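PDB 5YS9: acyl-coenzyme A oxidase 3 from Yarrowia lipolytica, which oxidises acyl-CoA substrates of several chain lengths to trans-2-enoyl-CoA with FAD as cofactor, passing the electrons to oxygen to form hydrogen peroxide in peroxisomal beta-oxidation. Local coordinates for residues 52-55 with 56-59; 63-66 with 67-70. One frame throughout, in Å; residues are numbered along the deposited sequence.

Interaction 1 of 2, residues 52-55 with 56-59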
loop_
_atom_site.group_PDB
_atom_site.type_symbol
_atom_site.label_atom_id
_atom_site.label_comp_id
_atom_site.label_asym_id
_atom_site.label_seq_id
_atom_site.Cartn_x
_atom_site.Cartn_y
_atom_site.Cartn_z
ATOM N N VAL A 52 2.255 -13.792 29.588
ATOM C CA VAL A 52 2.672 -12.404 29.595
ATOM C C VAL A 52 4.066 -12.333 30.093
ATOM O O VAL A 52 4.880 -11.672 29.473
ATOM C CB VAL A 52 1.725 -11.455 30.370
ATOM C CG1 VAL A 52 2.347 -10.072 30.633
ATOM C CG2 VAL A 52 0.438 -11.253 29.589
ATOM N N THR A 53 4.378 -13.051 31.165
ATOM C CA THR A 53 5.746 -13.031 31.700
ATOM C C THR A 53 6.716 -13.595 30.664
ATOM O O THR A 53 7.835 -13.093 30.520
ATOM C CB THR A 53 5.916 -13.863 32.978
ATOM O OG1 THR A 53 5.532 -15.201 32.673
ATOM C CG2 THR A 53 5.087 -13.287 34.147
ATOM N N MET A 54 6.292 -14.624 29.944
ATOM C CA MET A 54 7.158 -15.216 28.935
ATOM C C MET A 54 7.499 -14.195 27.817
ATOM O O MET A 54 8.662 -14.000 27.449
ATOM C CB MET A 54 6.523 -16.460 28.314
ATOM C CG MET A 54 7.500 -17.183 27.417
ATOM S SD MET A 54 6.706 -18.390 26.345
ATOM C CE MET A 54 7.127 -19.923 27.147
ATOM N N ILE A 55 6.468 -13.561 27.287
ATOM C CA ILE A 55 6.619 -12.545 26.284
ATOM C C ILE A 55 7.475 -11.398 26.803
ATOM O O ILE A 55 8.260 -10.836 26.067
ATOM C CB ILE A 55 5.225 -12.062 25.866
ATOM C CG1 ILE A 55 4.622 -13.114 24.944
ATOM C CG2 ILE A 55 5.234 -10.681 25.193
ATOM C CD1 ILE A 55 3.168 -12.877 24.660
ATOM N N GLU A 56 7.298 -11.028 28.049
ATOM C CA GLU A 56 8.097 -9.968 28.603
ATOM C C GLU A 56 9.552 -10.373 28.642
ATOM O O GLU A 56 10.425 -9.584 28.367
ATOM C CB GLU A 56 7.592 -9.604 29.982
ATOM C CG GLU A 56 6.528 -8.536 29.943
ATOM C CD GLU A 56 5.731 -8.447 31.217
ATOM O OE1 GLU A 56 6.087 -9.123 32.195
ATOM O OE2 GLU A 56 4.745 -7.696 31.229
ATOM N N ARG A 57 9.794 -11.621 28.997
ATOM C CA ARG A 57 11.128 -12.155 29.061
ATOM C C ARG A 57 11.790 -12.156 27.703
ATOM O O ARG A 57 12.917 -11.726 27.562
ATOM C CB ARG A 57 11.027 -13.598 29.527
ATOM C CG ARG A 57 11.939 -13.979 30.666
ATOM C CD ARG A 57 12.562 -15.348 30.446
ATOM N NE ARG A 57 11.616 -16.332 29.932
ATOM C CZ ARG A 57 11.875 -17.176 28.941
ATOM N NH1 ARG A 57 13.052 -17.171 28.344
ATOM N NH2 ARG A 57 10.945 -18.026 28.551
ATOM N N LEU A 58 11.074 -12.659 26.711
ATOM C CA LEU A 58 11.576 -12.725 25.356
ATOM C C LEU A 58 11.842 -11.362 24.743
ATOM O O LEU A 58 12.844 -11.174 24.084
ATOM C CB LEU A 58 10.596 -13.490 24.482
ATOM C CG LEU A 58 10.429 -14.979 24.754
ATOM C CD1 LEU A 58 9.351 -15.557 23.871
ATOM C CD2 LEU A 58 11.729 -15.720 24.560
ATOM N N MET A 59 10.941 -10.417 24.957
ATOM C CA MET A 59 11.083 -9.092 24.387
ATOM C C MET A 59 12.304 -8.383 24.930
ATOM O O MET A 59 13.047 -7.771 24.196
ATOM C CB MET A 59 9.836 -8.259 24.665
ATOM C CG MET A 59 8.758 -8.378 23.607
ATOM S SD MET A 59 7.155 -7.762 24.117
ATOM C CE MET A 59 6.958 -6.436 22.958
#

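Interaction 2 of 2, residues 63-66 with 67-70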
loop_
_atom_site.group_PDB
_atom_site.type_symbol
_atom_site.label_atom_id
_atom_site.label_comp_id
_atom_site.label_asym_id
_atom_site.label_seq_id
_atom_site.Cartn_x
_atom_site.Cartn_y
_atom_site.Cartn_z
ATOM N N GLU A 63 15.668 -7.019 22.810
ATOM C CA GLU A 63 15.955 -5.601 22.774
ATOM C C GLU A 63 17.308 -5.235 23.348
ATOM O O GLU A 63 17.949 -4.305 22.913
ATOM C CB GLU A 63 14.810 -4.801 23.359
ATOM C CG GLU A 63 14.866 -4.584 24.838
ATOM C CD GLU A 63 13.642 -3.874 25.327
ATOM O OE1 GLU A 63 13.777 -2.731 25.780
ATOM O OE2 GLU A 63 12.551 -4.442 25.243
ATOM N N ARG A 64 17.689 -5.965 24.378
ATOM C CA ARG A 64 18.947 -5.781 25.052
ATOM C C ARG A 64 20.139 -6.235 24.237
ATOM O O ARG A 64 21.248 -5.832 24.503
ATOM C CB ARG A 64 18.920 -6.458 26.411
ATOM C CG ARG A 64 18.167 -5.677 27.465
ATOM C CD ARG A 64 18.257 -6.369 28.800
ATOM N NE ARG A 64 17.687 -5.595 29.883
ATOM C CZ ARG A 64 17.657 -6.002 31.138
ATOM N NH1 ARG A 64 18.162 -7.168 31.452
ATOM N NH2 ARG A 64 17.119 -5.247 32.072
ATOM N N ASP A 65 19.910 -7.100 23.261
ATOM C CA ASP A 65 21.002 -7.673 22.505
ATOM C C ASP A 65 21.639 -6.653 21.573
ATOM O O ASP A 65 21.004 -6.123 20.682
ATOM C CB ASP A 65 20.477 -8.844 21.704
ATOM C CG ASP A 65 21.544 -9.805 21.316
ATOM O OD1 ASP A 65 22.644 -9.366 20.986
ATOM O OD2 ASP A 65 21.284 -11.007 21.339
ATOM N N PRO A 66 22.912 -6.359 21.783
ATOM C CA PRO A 66 23.574 -5.296 21.032
ATOM C C PRO A 66 23.657 -5.554 19.535
ATOM O O PRO A 66 23.487 -4.636 18.763
ATOM C CB PRO A 66 24.966 -5.250 21.656
ATOM C CG PRO A 66 24.786 -5.830 22.997
ATOM C CD PRO A 66 23.813 -6.932 22.785
ATOM N N VAL A 67 23.926 -6.781 19.132
ATOM C CA VAL A 67 23.991 -7.111 17.726
ATOM C C VAL A 67 22.633 -6.969 17.033
ATOM O O VAL A 67 22.562 -6.586 15.890
ATOM C CB VAL A 67 24.746 -8.433 17.467
ATOM C CG1 VAL A 67 24.621 -9.372 18.635
ATOM C CG2 VAL A 67 24.348 -9.078 16.159
ATOM N N LEU A 68 21.567 -7.292 17.737
ATOM C CA LEU A 68 20.203 -7.132 17.239
ATOM C C LEU A 68 19.666 -5.716 16.997
ATOM O O LEU A 68 18.722 -5.554 16.264
ATOM C CB LEU A 68 19.217 -7.918 18.090
ATOM C CG LEU A 68 19.502 -9.408 18.201
ATOM C CD1 LEU A 68 18.341 -10.124 18.854
ATOM C CD2 LEU A 68 19.831 -10.012 16.859
ATOM N N ASN A 69 20.313 -4.708 17.539
ATOM C CA ASN A 69 19.729 -3.391 17.601
ATOM C C ASN A 69 19.279 -2.886 16.232
ATOM O O ASN A 69 20.030 -2.882 15.280
ATOM C CB ASN A 69 20.795 -2.480 18.191
ATOM C CG ASN A 69 20.366 -1.054 18.299
ATOM O OD1 ASN A 69 19.576 -0.702 19.140
ATOM N ND2 ASN A 69 20.924 -0.217 17.464
ATOM N N VAL A 70 18.041 -2.426 16.163
ATOM C CA VAL A 70 17.424 -2.042 14.917
ATOM C C VAL A 70 17.479 -0.550 14.710
ATOM O O VAL A 70 17.200 -0.081 13.621
ATOM C CB VAL A 70 15.980 -2.575 14.805
ATOM C CG1 VAL A 70 16.023 -4.090 14.696
ATOM C CG2 VAL A 70 15.111 -2.121 15.975
#

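Interaction 1 of 2, residues 52-55 with 56-59
The N-H of Leu58 reaches the O of Met54 at 2.9 Å, with an N-H...O angle of 166°. That carbonyl oxygen is also brushed by the CB of Arg57, 3.2 Å away, while Leu58 lays its own CB and CG close by. The same i to i+4 helical bonding is made by the N-H groups of Glu56, Arg57 and Met59 to the carbonyls of Val52, Thr53 and Ile55. Met54 carries its CG anti to the backbone N (chi1 -172°), which brings this methylene obliquely to the Arg57 guanidinium, its CG 3.7 Å from NH2. The guanidinium is turned to helix 101-111, where NH2 makes a salt bridge with Glu103.

The stretch is one piece of the amphipathic alpha-helix 49-63 in the N-terminal region of the acyl-CoA oxidase family. Its buried flank carries Ile55 and Met59, which lie side by side and point the same way, with Ile55 CG2 3.7 Å from Met59 SD. Val52 and Ile55 meet His46 of helix 38-46; Leu58 and Met59 meet Leu110 of helix 101-111. Exposed Glu56 slants back, its chain extended beyond CG, to the edge of the flank that meets helix 38-46, where OE2 comes 3.4 Å from Val52 CG1.

Interaction 2 of 2, residues 63-66 with 67-70
Asp65 and Leu68 slant across one another, the isobutyl group of Leu68 lying against the root of the aspartate: Leu68 CG is 3.7 Å from Asp65 CB, and Leu68 CD1 is 3.8 Å from that same CB. Asp65 has its carboxylate anti to the backbone N (chi1 -158°), which carries OD1 forward beside Val67, the two side chains pointing the same way. From there OD1 takes a weak hydrogen bond from Val67 N, 3.4 Å long and bent to 136°, closing an Asx turn over Pro66. Val67 CG1 sits very close to that oxygen, and the valine's chi1 of 29° is off the staggered positions, so its exact rotation is doubtful.

A second closure follows directly. Asn69 N gives a weak hydrogen bond to Pro66 O at 3.4 Å, making a type I beta turn with Val67 and Leu68 at its corners; Asn69 CB lies beside the same oxygen. Leu68 reaches on to Arg88 and Leu92 of helix 78-92, and Asp65 touches Ala91 there. With an alanine here in place of Asp65 the carboxylate goes, and Val67 N would probably be left without this acceptor while Leu68 loses part of the surface it packs on. Both bonds are weak, so the polar part of the bend is lightly held, with the Pro66 ring restricting its own phi and Leu68 packed against the aspartate's carbon atoms.

Overall arrangement
Followed from the N terminus, the chain meets interaction 1 first, in the body of helix 49-63, where successive turns of one helix close on each other. Interaction 2 comes a few residues on, as the chain leaves that helix and bends into the loop before helix 78-92. The two run in series, neither nested nor crossed, with centres about 16 Å apart, and they share no contact beyond adjoining in sequence. The helix at 52-59 ties helices 38-46 and 101-111 together; the bend at 63-70 sets the loop against helix 78-92. Far along the chain, Ser640 is hydrogen-bonded by Glu63, at the end of the helix, and Trp642 weakly by Asn69 in the loop.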